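Local coordinates for protein putative NADH-depentdent flavin oxidoreductase (Cupriavidus metallidurans, PDB 5OCS) that probably acts as an FMN-dependent ene-reductase of the Old Yellow Enzyme family, using a nicotinamide cofactor as its source of electrons, at residues P23-S28 with I55-V60; G32-W37 with T69-Y74; I99-A104 with E173-H178; K107-A112 with R126-F131; W229-A234 with A261-T266. All coordinates share one frame; numbering follows the deposited sequence.

Interaction 1 of 5, residues P23-S28 with I55-V60; sequences PMCQYS and IEATAV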
# COMPACT_ATOMS: atom_id res chain seq x y z
N PRO D 23 -8.11 13.51 4.81
CA PRO D 23 -7.46 13.17 6.07
C PRO D 23 -8.35 12.16 6.77
O PRO D 23 -9.60 12.40 6.90
CB PRO D 23 -7.43 14.50 6.83
CG PRO D 23 -8.56 15.30 6.25
CD PRO D 23 -8.71 14.86 4.83
N MET D 24 -7.79 11.01 7.08
CA MET D 24 -8.56 9.93 7.62
C MET D 24 -7.85 9.44 8.86
O MET D 24 -6.77 8.89 8.75
CB MET D 24 -8.70 8.80 6.61
CG MET D 24 -9.69 9.10 5.51
SD MET D 24 -9.78 7.78 4.28
CE MET D 24 -8.29 8.05 3.36
N CYS D 25 -8.48 9.65 10.02
CA CYS D 25 -7.90 9.21 11.29
C CYS D 25 -7.58 7.74 11.27
O CYS D 25 -8.40 6.93 10.81
CB CYS D 25 -8.86 9.51 12.46
SG CYS D 25 -8.99 11.28 12.74
N GLN D 26 -6.38 7.38 11.75
CA GLN D 26 -5.94 6.03 11.80
C GLN D 26 -5.91 5.47 13.23
O GLN D 26 -5.81 4.26 13.38
CB GLN D 26 -4.54 5.88 11.16
CG GLN D 26 -4.48 6.28 9.71
CD GLN D 26 -5.39 5.39 8.90
OE1 GLN D 26 -5.14 4.18 8.79
NE2 GLN D 26 -6.46 5.95 8.38
N TYR D 27 -5.95 6.35 14.25
CA TYR D 27 -5.97 5.89 15.66
C TYR D 27 -4.84 4.90 15.94
O TYR D 27 -5.02 3.93 16.64
CB TYR D 27 -7.34 5.24 16.00
CG TYR D 27 -8.51 6.04 15.51
CD1 TYR D 27 -9.00 7.10 16.28
CD2 TYR D 27 -9.15 5.74 14.30
CE1 TYR D 27 -10.07 7.89 15.81
CE2 TYR D 27 -10.22 6.51 13.84
CZ TYR D 27 -10.67 7.58 14.62
OH TYR D 27 -11.72 8.35 14.19
N SER D 28 -3.67 5.13 15.35
CA SER D 28 -2.55 4.17 15.37
C SER D 28 -1.23 4.78 15.83
O SER D 28 -0.15 4.29 15.48
CB SER D 28 -2.39 3.58 13.96
OG SER D 28 -3.52 2.80 13.63
N ILE D 55 -2.66 14.48 5.40
CA ILE D 55 -2.45 13.63 6.54
C ILE D 55 -3.59 13.84 7.54
O ILE D 55 -4.11 14.97 7.66
CB ILE D 55 -1.05 13.88 7.17
CG1 ILE D 55 0.07 13.35 6.26
CG2 ILE D 55 -0.90 13.20 8.54
CD1 ILE D 55 1.44 13.94 6.53
N GLU D 56 -3.96 12.77 8.24
CA GLU D 56 -5.03 12.75 9.20
C GLU D 56 -4.95 13.86 10.25
O GLU D 56 -3.89 14.43 10.52
CB GLU D 56 -5.03 11.43 9.98
CG GLU D 56 -3.85 11.24 10.91
CD GLU D 56 -3.73 9.81 11.41
OE1 GLU D 56 -4.45 9.44 12.37
OE2 GLU D 56 -2.93 9.06 10.82
N ALA D 57 -6.07 14.08 10.90
CA ALA D 57 -6.16 15.01 12.02
C ALA D 57 -5.01 14.83 13.00
O ALA D 57 -4.86 13.76 13.66
CB ALA D 57 -7.50 14.83 12.75
N THR D 58 -4.18 15.85 13.08
CA THR D 58 -3.00 15.81 13.87
C THR D 58 -3.15 16.79 15.04
O THR D 58 -3.27 18.00 14.83
CB THR D 58 -1.80 16.16 12.99
OG1 THR D 58 -1.65 15.10 12.02
CG2 THR D 58 -0.51 16.25 13.82
N ALA D 59 -3.16 16.24 16.25
CA ALA D 59 -3.45 16.99 17.47
C ALA D 59 -2.37 18.03 17.75
O ALA D 59 -1.17 17.73 17.70
CB ALA D 59 -3.60 16.04 18.65
N VAL D 60 -2.81 19.25 18.04
CA VAL D 60 -1.93 20.32 18.45
C VAL D 60 -1.47 20.23 19.92
O VAL D 60 -0.56 20.96 20.31
CB VAL D 60 -2.52 21.73 18.09
CG1 VAL D 60 -2.83 21.81 16.59
CG2 VAL D 60 -3.78 22.03 18.92
O HOH W 1 -9.06 13.67 9.91
O HOH W 2 -6.65 8.97 15.01
O HOH W 3 -3.07 7.86 14.16

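Interaction 2 of 5, residues G32-W37 with T69-Y74; sequences GNATDW and TDLGLY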
# COMPACT_ATOMS: atom_id res chain seq x y z
N GLY D 32 1.13 10.28 20.44
CA GLY D 32 1.15 11.24 19.32
C GLY D 32 2.14 10.80 18.25
O GLY D 32 2.13 11.33 17.15
N ASN D 33 3.00 9.84 18.57
CA ASN D 33 4.02 9.41 17.64
C ASN D 33 3.53 8.46 16.54
O ASN D 33 2.94 7.41 16.82
CB ASN D 33 5.16 8.69 18.38
CG ASN D 33 5.84 9.57 19.39
OD1 ASN D 33 6.11 10.72 19.16
ND2 ASN D 33 6.14 9.00 20.53
N ALA D 34 3.84 8.81 15.31
CA ALA D 34 3.61 7.92 14.20
C ALA D 34 4.33 6.61 14.43
O ALA D 34 5.41 6.57 15.04
CB ALA D 34 4.06 8.55 12.88
N THR D 35 3.73 5.54 13.92
CA THR D 35 4.25 4.17 14.08
C THR D 35 4.50 3.56 12.71
O THR D 35 4.32 4.21 11.69
CB THR D 35 3.27 3.29 14.87
OG1 THR D 35 2.04 3.16 14.12
CG2 THR D 35 2.95 3.92 16.21
N ASP D 36 4.89 2.30 12.71
CA ASP D 36 5.09 1.60 11.45
C ASP D 36 3.83 1.59 10.60
O ASP D 36 3.92 1.61 9.36
CB ASP D 36 5.62 0.16 11.66
CG ASP D 36 4.75 -0.74 12.60
OD1 ASP D 36 3.59 -0.40 13.04
OD2 ASP D 36 5.25 -1.88 12.94
N TRP D 37 2.67 1.63 11.23
CA TRP D 37 1.41 1.70 10.47
C TRP D 37 1.41 2.92 9.55
O TRP D 37 0.97 2.82 8.39
CB TRP D 37 0.20 1.79 11.40
CG TRP D 37 -1.06 1.97 10.61
CD1 TRP D 37 -1.76 3.12 10.42
CD2 TRP D 37 -1.67 1.00 9.77
NE1 TRP D 37 -2.80 2.91 9.58
CE2 TRP D 37 -2.77 1.61 9.15
CE3 TRP D 37 -1.42 -0.34 9.51
CZ2 TRP D 37 -3.60 0.94 8.30
CZ3 TRP D 37 -2.27 -1.02 8.67
CH2 TRP D 37 -3.34 -0.38 8.07
N THR D 69 -4.89 7.33 20.85
CA THR D 69 -3.98 6.90 19.78
C THR D 69 -4.04 7.80 18.54
O THR D 69 -3.56 7.40 17.48
CB THR D 69 -4.21 5.43 19.43
OG1 THR D 69 -5.58 5.18 19.16
CG2 THR D 69 -3.80 4.52 20.57
N ASP D 70 -4.54 9.03 18.68
CA ASP D 70 -4.38 9.99 17.62
C ASP D 70 -2.93 10.38 17.34
O ASP D 70 -2.10 10.50 18.27
CB ASP D 70 -5.11 11.28 17.95
CG ASP D 70 -6.60 11.20 17.69
OD1 ASP D 70 -7.19 10.09 17.70
OD2 ASP D 70 -7.15 12.32 17.44
N LEU D 71 -2.69 10.69 16.08
CA LEU D 71 -1.46 11.31 15.61
C LEU D 71 -1.36 12.72 16.22
O LEU D 71 -2.38 13.40 16.37
CB LEU D 71 -1.42 11.37 14.07
CG LEU D 71 -0.03 11.69 13.52
CD1 LEU D 71 0.99 10.59 13.84
CD2 LEU D 71 -0.15 11.96 12.03
N GLY D 72 -0.16 13.09 16.65
CA GLY D 72 0.10 14.38 17.23
C GLY D 72 1.33 15.04 16.63
O GLY D 72 2.17 14.38 16.01
N LEU D 73 1.41 16.35 16.79
CA LEU D 73 2.62 17.09 16.46
C LEU D 73 2.90 18.15 17.51
O LEU D 73 2.92 19.37 17.21
CB LEU D 73 2.47 17.68 15.07
CG LEU D 73 3.75 18.18 14.43
CD1 LEU D 73 4.86 17.12 14.47
CD2 LEU D 73 3.47 18.65 13.01
N TYR D 74 3.07 17.67 18.73
CA TYR D 74 3.08 18.55 19.89
C TYR D 74 4.34 18.44 20.73
O TYR D 74 4.46 19.06 21.80
CB TYR D 74 1.77 18.41 20.71
CG TYR D 74 1.37 17.00 21.13
CD1 TYR D 74 2.12 16.26 22.05
CD2 TYR D 74 0.22 16.40 20.63
CE1 TYR D 74 1.72 14.97 22.45
CE2 TYR D 74 -0.20 15.13 21.04
CZ TYR D 74 0.55 14.41 21.95
OH TYR D 74 0.14 13.15 22.32
O HOH W 4 -1.59 9.47 20.75

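Interaction 3 of 5, residues I99-A104 with E173-H178; sequences IQLAHA and EGIEVH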
# COMPACT_ATOMS: atom_id res chain seq x y z
N ILE D 99 -1.10 18.56 5.75
CA ILE D 99 -1.50 18.00 7.03
C ILE D 99 -2.69 18.76 7.60
O ILE D 99 -2.78 19.97 7.48
CB ILE D 99 -0.33 17.99 8.04
CG1 ILE D 99 -0.64 17.11 9.26
CG2 ILE D 99 0.14 19.42 8.43
CD1 ILE D 99 0.60 16.72 10.01
N GLN D 100 -3.60 18.02 8.22
CA GLN D 100 -4.76 18.61 8.93
C GLN D 100 -4.40 18.79 10.39
O GLN D 100 -4.09 17.82 11.10
CB GLN D 100 -5.98 17.71 8.78
CG GLN D 100 -7.23 18.31 9.35
CD GLN D 100 -8.35 17.32 9.37
OE1 GLN D 100 -8.32 16.35 10.13
NE2 GLN D 100 -9.38 17.59 8.57
N LEU D 101 -4.31 20.05 10.85
CA LEU D 101 -4.06 20.31 12.24
C LEU D 101 -5.41 20.43 12.95
O LEU D 101 -6.34 21.08 12.44
CB LEU D 101 -3.25 21.58 12.38
CG LEU D 101 -1.81 21.57 11.91
CD1 LEU D 101 -1.18 22.92 12.25
CD2 LEU D 101 -0.99 20.42 12.52
N ALA D 102 -5.49 19.85 14.14
CA ALA D 102 -6.76 19.57 14.78
C ALA D 102 -6.71 19.73 16.29
O ALA D 102 -5.69 19.62 16.92
CB ALA D 102 -7.19 18.16 14.43
N HIS D 103 -7.89 19.98 16.85
CA HIS D 103 -8.13 19.95 18.27
C HIS D 103 -9.61 19.52 18.43
O HIS D 103 -10.50 20.17 17.85
CB HIS D 103 -7.93 21.32 18.86
CG HIS D 103 -7.89 21.34 20.36
ND1 HIS D 103 -8.95 20.91 21.14
CD2 HIS D 103 -6.96 21.79 21.21
CE1 HIS D 103 -8.64 21.06 22.41
NE2 HIS D 103 -7.43 21.60 22.48
N ALA D 104 -9.84 18.43 19.13
CA ALA D 104 -11.18 17.79 19.24
C ALA D 104 -12.17 18.51 20.17
O ALA D 104 -13.35 18.26 20.14
CB ALA D 104 -11.04 16.35 19.71
N GLU D 173 3.82 20.65 3.01
CA GLU D 173 3.64 21.65 1.96
C GLU D 173 2.40 22.50 2.11
O GLU D 173 2.18 23.44 1.33
CB GLU D 173 3.64 20.95 0.63
CG GLU D 173 5.03 20.42 0.27
CD GLU D 173 5.00 19.36 -0.81
OE1 GLU D 173 4.64 18.21 -0.50
OE2 GLU D 173 5.25 19.72 -1.99
N GLY D 174 1.57 22.20 3.10
CA GLY D 174 0.35 22.92 3.31
C GLY D 174 -0.34 22.49 4.59
O GLY D 174 -0.07 21.41 5.13
N ILE D 175 -1.23 23.34 5.08
CA ILE D 175 -1.97 23.03 6.31
C ILE D 175 -3.47 23.22 6.11
O ILE D 175 -3.94 24.26 5.61
CB ILE D 175 -1.54 23.90 7.50
CG1 ILE D 175 -0.11 23.55 7.96
CG2 ILE D 175 -2.48 23.71 8.71
CD1 ILE D 175 0.45 24.48 9.00
N GLU D 176 -4.23 22.21 6.49
CA GLU D 176 -5.68 22.32 6.60
C GLU D 176 -6.04 22.48 8.06
O GLU D 176 -5.74 21.62 8.90
CB GLU D 176 -6.34 21.06 6.03
CG GLU D 176 -7.86 21.04 6.25
CD GLU D 176 -8.56 19.97 5.44
OE1 GLU D 176 -8.49 20.02 4.19
OE2 GLU D 176 -9.20 19.10 6.07
N VAL D 177 -6.65 23.62 8.40
CA VAL D 177 -7.02 23.85 9.80
C VAL D 177 -8.42 23.25 9.91
O VAL D 177 -9.32 23.55 9.12
CB VAL D 177 -7.07 25.36 10.13
CG1 VAL D 177 -7.62 25.59 11.52
CG2 VAL D 177 -5.67 25.97 10.01
N HIS D 178 -8.59 22.40 10.89
CA HIS D 178 -9.81 21.63 11.03
C HIS D 178 -10.88 22.44 11.75
O HIS D 178 -10.83 22.56 12.96
CB HIS D 178 -9.53 20.32 11.77
CG HIS D 178 -10.57 19.26 11.56
ND1 HIS D 178 -11.82 19.51 11.03
CD2 HIS D 178 -10.54 17.93 11.82
CE1 HIS D 178 -12.51 18.39 10.97
NE2 HIS D 178 -11.75 17.41 11.43
O HOH W 5 -10.96 22.15 15.52

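Interaction 4 of 5, residues K107-A112 with R126-F131; sequences KASSEA and RGWQTF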
# COMPACT_ATOMS: atom_id res chain seq x y z
N LYS D 107 -15.05 16.82 22.13
CA LYS D 107 -15.09 15.46 21.62
C LYS D 107 -13.79 14.67 21.88
O LYS D 107 -13.68 13.48 21.49
CB LYS D 107 -15.37 15.49 20.13
CG LYS D 107 -16.79 15.89 19.78
CD LYS D 107 -16.90 15.81 18.26
CE LYS D 107 -18.30 15.63 17.80
NZ LYS D 107 -18.34 15.25 16.35
N ALA D 108 -12.84 15.32 22.55
CA ALA D 108 -11.58 14.67 22.93
C ALA D 108 -11.78 13.57 23.96
O ALA D 108 -12.90 13.32 24.43
CB ALA D 108 -10.60 15.73 23.43
N SER D 109 -10.69 12.85 24.25
CA SER D 109 -10.67 11.85 25.29
C SER D 109 -11.71 10.78 25.01
O SER D 109 -12.53 10.42 25.90
CB SER D 109 -10.88 12.51 26.67
OG SER D 109 -10.70 11.57 27.70
N SER D 110 -11.75 10.30 23.76
CA SER D 110 -12.70 9.28 23.32
C SER D 110 -11.97 8.02 22.83
O SER D 110 -10.76 8.01 22.59
CB SER D 110 -13.58 9.80 22.22
OG SER D 110 -14.35 10.90 22.69
N GLU D 111 -12.73 6.94 22.70
CA GLU D 111 -12.20 5.65 22.24
C GLU D 111 -12.16 5.66 20.72
O GLU D 111 -12.91 6.39 20.07
CB GLU D 111 -13.09 4.49 22.71
CG GLU D 111 -13.15 4.30 24.21
CD GLU D 111 -11.88 3.69 24.83
OE1 GLU D 111 -10.81 3.61 24.20
OE2 GLU D 111 -11.92 3.33 26.02
N ALA D 112 -11.27 4.85 20.17
CA ALA D 112 -11.21 4.58 18.73
C ALA D 112 -12.46 3.82 18.26
O ALA D 112 -13.20 3.25 19.09
CB ALA D 112 -9.93 3.83 18.41
N ARG D 126 -6.29 6.41 30.76
CA ARG D 126 -6.16 7.04 29.43
C ARG D 126 -7.01 8.29 29.21
O ARG D 126 -6.77 8.96 28.23
CB ARG D 126 -6.39 6.03 28.28
CG ARG D 126 -5.46 4.80 28.32
CD ARG D 126 -5.85 3.72 27.31
NE ARG D 126 -7.20 3.30 27.61
CZ ARG D 126 -8.28 3.42 26.84
NH1 ARG D 126 -8.22 3.86 25.59
NH2 ARG D 126 -9.45 3.06 27.33
N GLY D 127 -7.95 8.61 30.11
CA GLY D 127 -8.88 9.71 29.92
C GLY D 127 -8.29 11.04 30.34
O GLY D 127 -7.27 11.09 31.03
N TRP D 128 -8.92 12.12 29.91
CA TRP D 128 -8.49 13.47 30.31
C TRP D 128 -9.57 14.51 30.25
O TRP D 128 -10.57 14.34 29.56
CB TRP D 128 -7.29 13.94 29.51
CG TRP D 128 -7.51 14.16 28.02
CD1 TRP D 128 -7.96 15.28 27.42
CD2 TRP D 128 -7.29 13.21 26.96
NE1 TRP D 128 -8.02 15.12 26.06
CE2 TRP D 128 -7.60 13.85 25.75
CE3 TRP D 128 -6.80 11.90 26.92
CZ2 TRP D 128 -7.45 13.22 24.53
CZ3 TRP D 128 -6.69 11.27 25.69
CH2 TRP D 128 -6.98 11.94 24.52
N GLN D 129 -9.37 15.60 30.99
CA GLN D 129 -10.31 16.72 30.95
C GLN D 129 -10.28 17.42 29.57
O GLN D 129 -9.20 17.76 29.07
CB GLN D 129 -10.01 17.75 32.04
CG GLN D 129 -11.08 18.86 32.09
CD GLN D 129 -12.45 18.28 32.47
OE1 GLN D 129 -12.61 17.77 33.57
NE2 GLN D 129 -13.43 18.32 31.53
N THR D 130 -11.47 17.61 28.99
CA THR D 130 -11.64 18.23 27.66
C THR D 130 -12.00 19.71 27.82
O THR D 130 -12.43 20.14 28.89
CB THR D 130 -12.72 17.48 26.86
OG1 THR D 130 -13.99 17.58 27.54
CG2 THR D 130 -12.32 16.02 26.71
N PHE D 131 -11.81 20.46 26.75
CA PHE D 131 -12.01 21.89 26.73
C PHE D 131 -12.89 22.27 25.55
O PHE D 131 -12.87 21.60 24.49
CB PHE D 131 -10.63 22.60 26.63
CG PHE D 131 -9.77 22.32 27.83
CD1 PHE D 131 -10.00 22.99 29.03
CD2 PHE D 131 -8.84 21.29 27.82
CE1 PHE D 131 -9.26 22.70 30.17
CE2 PHE D 131 -8.09 20.98 28.95
CZ PHE D 131 -8.30 21.69 30.13

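Interaction 5 of 5, residues W229-A234 with A261-T266; sequences WMRVSA and AVHVST. With CIT (citric acid), chain J.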
# COMPACT_ATOMS: atom_id res chain seq x y z
N TRP D 229 -5.35 26.56 4.58
CA TRP D 229 -6.79 26.65 4.35
C TRP D 229 -7.56 26.07 5.53
O TRP D 229 -6.95 25.67 6.52
CB TRP D 229 -7.16 26.00 3.01
CG TRP D 229 -7.04 24.51 2.95
CD1 TRP D 229 -8.00 23.58 3.21
CD2 TRP D 229 -5.88 23.77 2.57
NE1 TRP D 229 -7.50 22.32 3.03
CE2 TRP D 229 -6.20 22.41 2.64
CE3 TRP D 229 -4.58 24.13 2.22
CZ2 TRP D 229 -5.28 21.41 2.34
CZ3 TRP D 229 -3.68 23.13 1.90
CH2 TRP D 229 -4.01 21.81 1.99
N MET D 230 -8.88 26.09 5.44
CA MET D 230 -9.71 25.52 6.50
C MET D 230 -10.70 24.52 5.95
O MET D 230 -11.25 24.69 4.84
CB MET D 230 -10.49 26.63 7.25
CG MET D 230 -11.17 26.16 8.53
SD MET D 230 -11.96 27.52 9.44
CE MET D 230 -10.52 28.34 10.05
N ARG D 231 -11.00 23.54 6.80
CA ARG D 231 -12.04 22.56 6.57
C ARG D 231 -13.28 23.05 7.28
O ARG D 231 -13.20 23.35 8.46
CB ARG D 231 -11.61 21.22 7.17
CG ARG D 231 -12.61 20.08 7.04
CD ARG D 231 -12.83 19.65 5.61
NE ARG D 231 -13.37 18.28 5.56
CZ ARG D 231 -12.67 17.15 5.62
NH1 ARG D 231 -11.35 17.17 5.61
NH2 ARG D 231 -13.32 16.00 5.63
N VAL D 232 -14.41 23.12 6.55
CA VAL D 232 -15.65 23.68 7.10
C VAL D 232 -16.80 22.74 6.84
O VAL D 232 -16.90 22.18 5.75
CB VAL D 232 -15.98 25.05 6.48
CG1 VAL D 232 -17.27 25.63 7.08
CG2 VAL D 232 -14.82 26.05 6.66
N SER D 233 -17.67 22.55 7.83
CA SER D 233 -18.90 21.79 7.60
C SER D 233 -19.91 22.64 6.87
O SER D 233 -20.17 23.73 7.33
CB SER D 233 -19.51 21.37 8.93
OG SER D 233 -20.73 20.69 8.66
N ALA D 234 -20.49 22.17 5.76
CA ALA D 234 -21.43 23.00 5.01
C ALA D 234 -22.57 23.51 5.88
O ALA D 234 -22.98 24.67 5.75
CB ALA D 234 -21.99 22.23 3.84
N ALA D 261 -7.74 28.09 0.01
CA ALA D 261 -8.84 27.27 -0.39
C ALA D 261 -9.86 27.23 0.72
O ALA D 261 -9.67 27.76 1.81
CB ALA D 261 -8.35 25.85 -0.72
N VAL D 262 -10.95 26.55 0.43
CA VAL D 262 -11.84 26.05 1.47
C VAL D 262 -12.24 24.61 1.14
O VAL D 262 -12.54 24.26 -0.01
CB VAL D 262 -13.05 27.00 1.70
CG1 VAL D 262 -13.93 27.05 0.48
CG2 VAL D 262 -13.88 26.56 2.90
N HIS D 263 -12.22 23.74 2.16
CA HIS D 263 -12.56 22.36 1.99
C HIS D 263 -13.91 22.17 2.66
O HIS D 263 -14.01 22.32 3.88
CB HIS D 263 -11.47 21.50 2.64
CG HIS D 263 -11.57 20.03 2.34
ND1 HIS D 263 -10.58 19.14 2.72
CD2 HIS D 263 -12.48 19.31 1.66
CE1 HIS D 263 -10.91 17.92 2.32
NE2 HIS D 263 -12.06 17.99 1.68
N VAL D 264 -14.91 21.82 1.87
CA VAL D 264 -16.32 21.88 2.32
C VAL D 264 -16.80 20.47 2.56
O VAL D 264 -16.85 19.68 1.62
CB VAL D 264 -17.21 22.57 1.27
CG1 VAL D 264 -18.67 22.56 1.68
CG2 VAL D 264 -16.72 24.00 0.98
N SER D 265 -17.16 20.14 3.80
CA SER D 265 -17.76 18.84 4.09
C SER D 265 -19.21 18.81 3.60
O SER D 265 -19.75 19.83 3.19
CB SER D 265 -17.63 18.50 5.56
OG SER D 265 -16.26 18.07 5.79
N THR D 266 -19.84 17.64 3.61
CA THR D 266 -21.09 17.49 2.85
C THR D 266 -22.29 18.07 3.55
O THR D 266 -23.36 18.06 2.97
CB THR D 266 -21.46 16.01 2.56
OG1 THR D 266 -21.74 15.35 3.80
CG2 THR D 266 -20.33 15.29 1.83
C1 CIT J . -15.07 13.07 8.54
O1 CIT J . -15.14 12.09 9.34
O2 CIT J . -14.44 14.14 8.78
C2 CIT J . -15.82 12.91 7.22
C3 CIT J . -16.71 14.09 6.75
O7 CIT J . -16.00 14.87 5.77
C4 CIT J . -17.93 13.47 6.05
C5 CIT J . -18.83 14.48 5.37
O3 CIT J . -20.05 14.22 5.30
O4 CIT J . -18.34 15.51 4.87
C6 CIT J . -17.21 15.00 7.88
O5 CIT J . -17.81 14.50 8.84
O6 CIT J . -17.02 16.24 7.82

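Interaction 1 of 5, residues P23-S28 with I55-V60
Glu56 sends its carboxylate across to the loop of residues 23-28, where OE1 accepts a hydrogen bond from the backbone N of Gln26 at 2.9 Å. The bond is nearly straight, 168° at the hydrogen, although it reaches OE1 from above the carboxylate plane. CG of Glu56 is wedged between its own backbone N and carbonyl carbon (chi1 69°), and the chain runs extended from there. On the way Glu56 CB passes 3.3 Å from Met24 O. OE2 of Glu56 lies 3.4 Å from CG of Gln26; the two side chains cross at about a right angle, with amide and carboxylate planes 84° apart. Nearby, Pro23 CB packs 3.5 Å from Ile55 O, and Cys25 SG meets Ala57 CB at 3.9 Å. Residues 55-59 belong to the second strand of a TIM barrel and residues 23-28 to the loop leaving the first, at the end where such barrels carry their active sites; Pro23, Cys25 and Ala57 all bind FMN. In the next shell a water donates to Glu56 OE1 (2.8 Å) and accepts from Ser28 N. The Gln26 amide is held by both ends: NE2 donates to Met24 O at 3.0 Å, and OE1 accepts from Trp37 NE1 of helix 36-46. Farther out, Ser28 OG is hydrogen-bonded to Gln350 of the second subunit.

Interaction 2 of 5, residues G32-W37 with T69-Y74
Gly32 O accepts the N-H of Gly72 at 2.9 Å, in the carbonyl plane and on a lone pair, with 157° at the hydrogen. This bond joins the two loops that follow the first and second strands of the TIM barrel, one leading to helix 36-46 and the other to helix 76-92. With glycine on both sides, the CA atoms of Gly32 and Gly72 approach to 3.9 Å, and the meeting is essentially one of main chains. Gly32 CA adds a C-H...O contact to Asp70 O at 3.5 Å, its angle at the hydrogen being 159°. A water reinforces the same pair: it accepts from Gly32 N at 2.9 Å and donates to Asp70 O at 2.7 Å, so that Asp70 O is approached by both a carbon and a water.

Leu71, whose CG is anti to the backbone N (chi1 -166°), touches with one branch of its side chain. Leu71 CD1 makes an apolar contact with Ala34 CB at 3.8 Å, and it also lies against the carbonyl of Gly32, 3.6 Å from Gly32 O. The rest of Leu71 packs on Ile55, Glu56 and Thr58 of the second strand, which links the loop to the barrel wall. Beyond the contact, Thr35 is the N-cap of helix 36-46, its OG1 weakly capping Trp37 N, and Asp36 is hydrogen-bonded to Asn91 and His92 of the second subunit. At the far end of the contact, the hydroxyl of Tyr74 approaches Gly32, its OH 3.6 Å from Gly32 N.

Interaction 3 of 5, residues I99-A104 with E173-H178
Gln100 and Glu176 are neighbours on adjacent parallel strands, their side chains on the same face of the sheet, and that of Gln100 can be followed atom by atom. CB and CG pass the backbone of the other strand, Gln100 CG lying 3.7 Å from Glu176 O. CG is anti to the backbone N (chi1 -174°), and the extended chain carries Gln100 CD to within 3.3 Å of His178 CD2. Amide and imidazole are stacked, their planes 24° apart. Gln100 OE1 lies 3.2 Å from His178 CD2, while NE2 sits 3.5 Å above the ring plane, toward the rim. NE2 also donates to Glu176 OE2 at 2.9 Å, on the anti side of the carboxylate. That carboxylate is shared, since OE2 also forms a salt bridge with Arg231 and OE1 is hydrogen-bonded to His263 ND1 and Trp229 NE1. Along the backbones, Leu101 N donates to Glu176 O and His178 N to Leu101 O. On the opposite face of the sheet Leu101 CD1 packs 3.9 Å from Ile175 CG2, beneath helix 150-169. These are the third and fourth strands of a TIM barrel, with apolar side chains toward the helices and polar ones, among them FMN-binding Gln100, toward the inside.

Interaction 4 of 5, residues K107-A112 with R126-F131
Ser109 lies over the indole of Trp128 and forms the tight part of this contact. Its CB stands 3.6 Å above the centre of the ring system, and its CA makes a CH-pi contact with the six-membered ring, 13° off the normal. The same residue is fixed by polar bonds, for Ser109 OG accepts the N-H of Trp128 at 2.9 Å and is also hydrogen-bonded to Ile120 O. Trp128 NE1 is held from outside by Glu63 O. Next to the indole, Ala108 CB meets Thr130 CG2 at 3.7 Å.

The outer side is quite different: Glu111 and the exposed Arg126 touch only through their charged groups. Arg126 grips the carboxylate end-on, NH1 to Glu111 OE1 at 3.0 Å and NH2 to Glu111 OE2 at 2.8 Å, the latter on the syn lone pair. Both oxygens lie close to the guanidinium plane, and the two planes are 24° apart. A bend at chi2 of Glu111 (-74°) brings CD round toward the arginine. Thus a serine packed on an indole inside and a bidentate salt bridge toward solvent pin two limbs of one long excursion, running in roughly opposite directions, in the loop region after the third strand of the TIM barrel.

Interaction 5 of 5, residues W229-A234 with A261-T266
Arg231 and His263 run alongside one another in the same direction. CD of Arg231 sits over one face of the imidazole, 3.8 Å from the ring centroid in a CH-pi contact, and the guanidinium continues across the ring with the two planes 31° apart. A bend at chi2 (66°) puts CD in that place. NH1 of Arg231 then reaches 3.4 Å from CE1 of His263. Ser265 OG lies in the guanidinium plane and accepts from Arg231 NE at 2.9 Å, almost straight (165°). Trp229 flanks His263 as well, its NE1 4.1 Å from His263 CB; Trp229 NE1, His263 ND1 and Arg231 NH1 all reach Glu176, and His263 NE2 is hydrogen-bonded to Ser322 OG. The backbones beneath are the fifth and sixth strands of the TIM barrel, joined through helix 244-256 in a beta-alpha-beta unit. Hydrogen bonds from His263 N to Met230 O, Val232 N to His263 O and Ser265 N to Val232 O hold them in parallel register. On the face turned to that helix, Val232 CG2 meets Val262 CG2 at 3.9 Å. At the C-terminal end of the strands a citrate, probably from the crystallisation liquor, is bound by the FMN-binding Arg231, whose NH2 donates to citrate O7 at 2.9 Å. Ser265 OG donates to citrate O6 at 2.8 Å, and Thr266 N to citrate O4.

Overall arrangement
Interactions 1, 3 and 5 lie on the same eight-stranded barrel, and together supply five FMN-binding residues: Pro23, Cys25, Ala57, Gln100 and Arg231. The centre of interaction 3 is about 9 Å from that of interaction 1 and about 12 Å from that of interaction 5. Pro23 CG packs 3.4 Å from both Gln100 NE2 and Arg231 NH1, consistent with three contacts lining one FMN pocket, next to which a citrate is bound to Arg231. Interaction 2, its centre about 8 Å from that of interaction 1, touches it through Gln26 OE1 and Trp37 NE1, and both reach the second subunit. Interaction 4, about 24 Å from interaction 5 between centres, reaches interaction 1 where Tyr27 CB meets Ala112 CB.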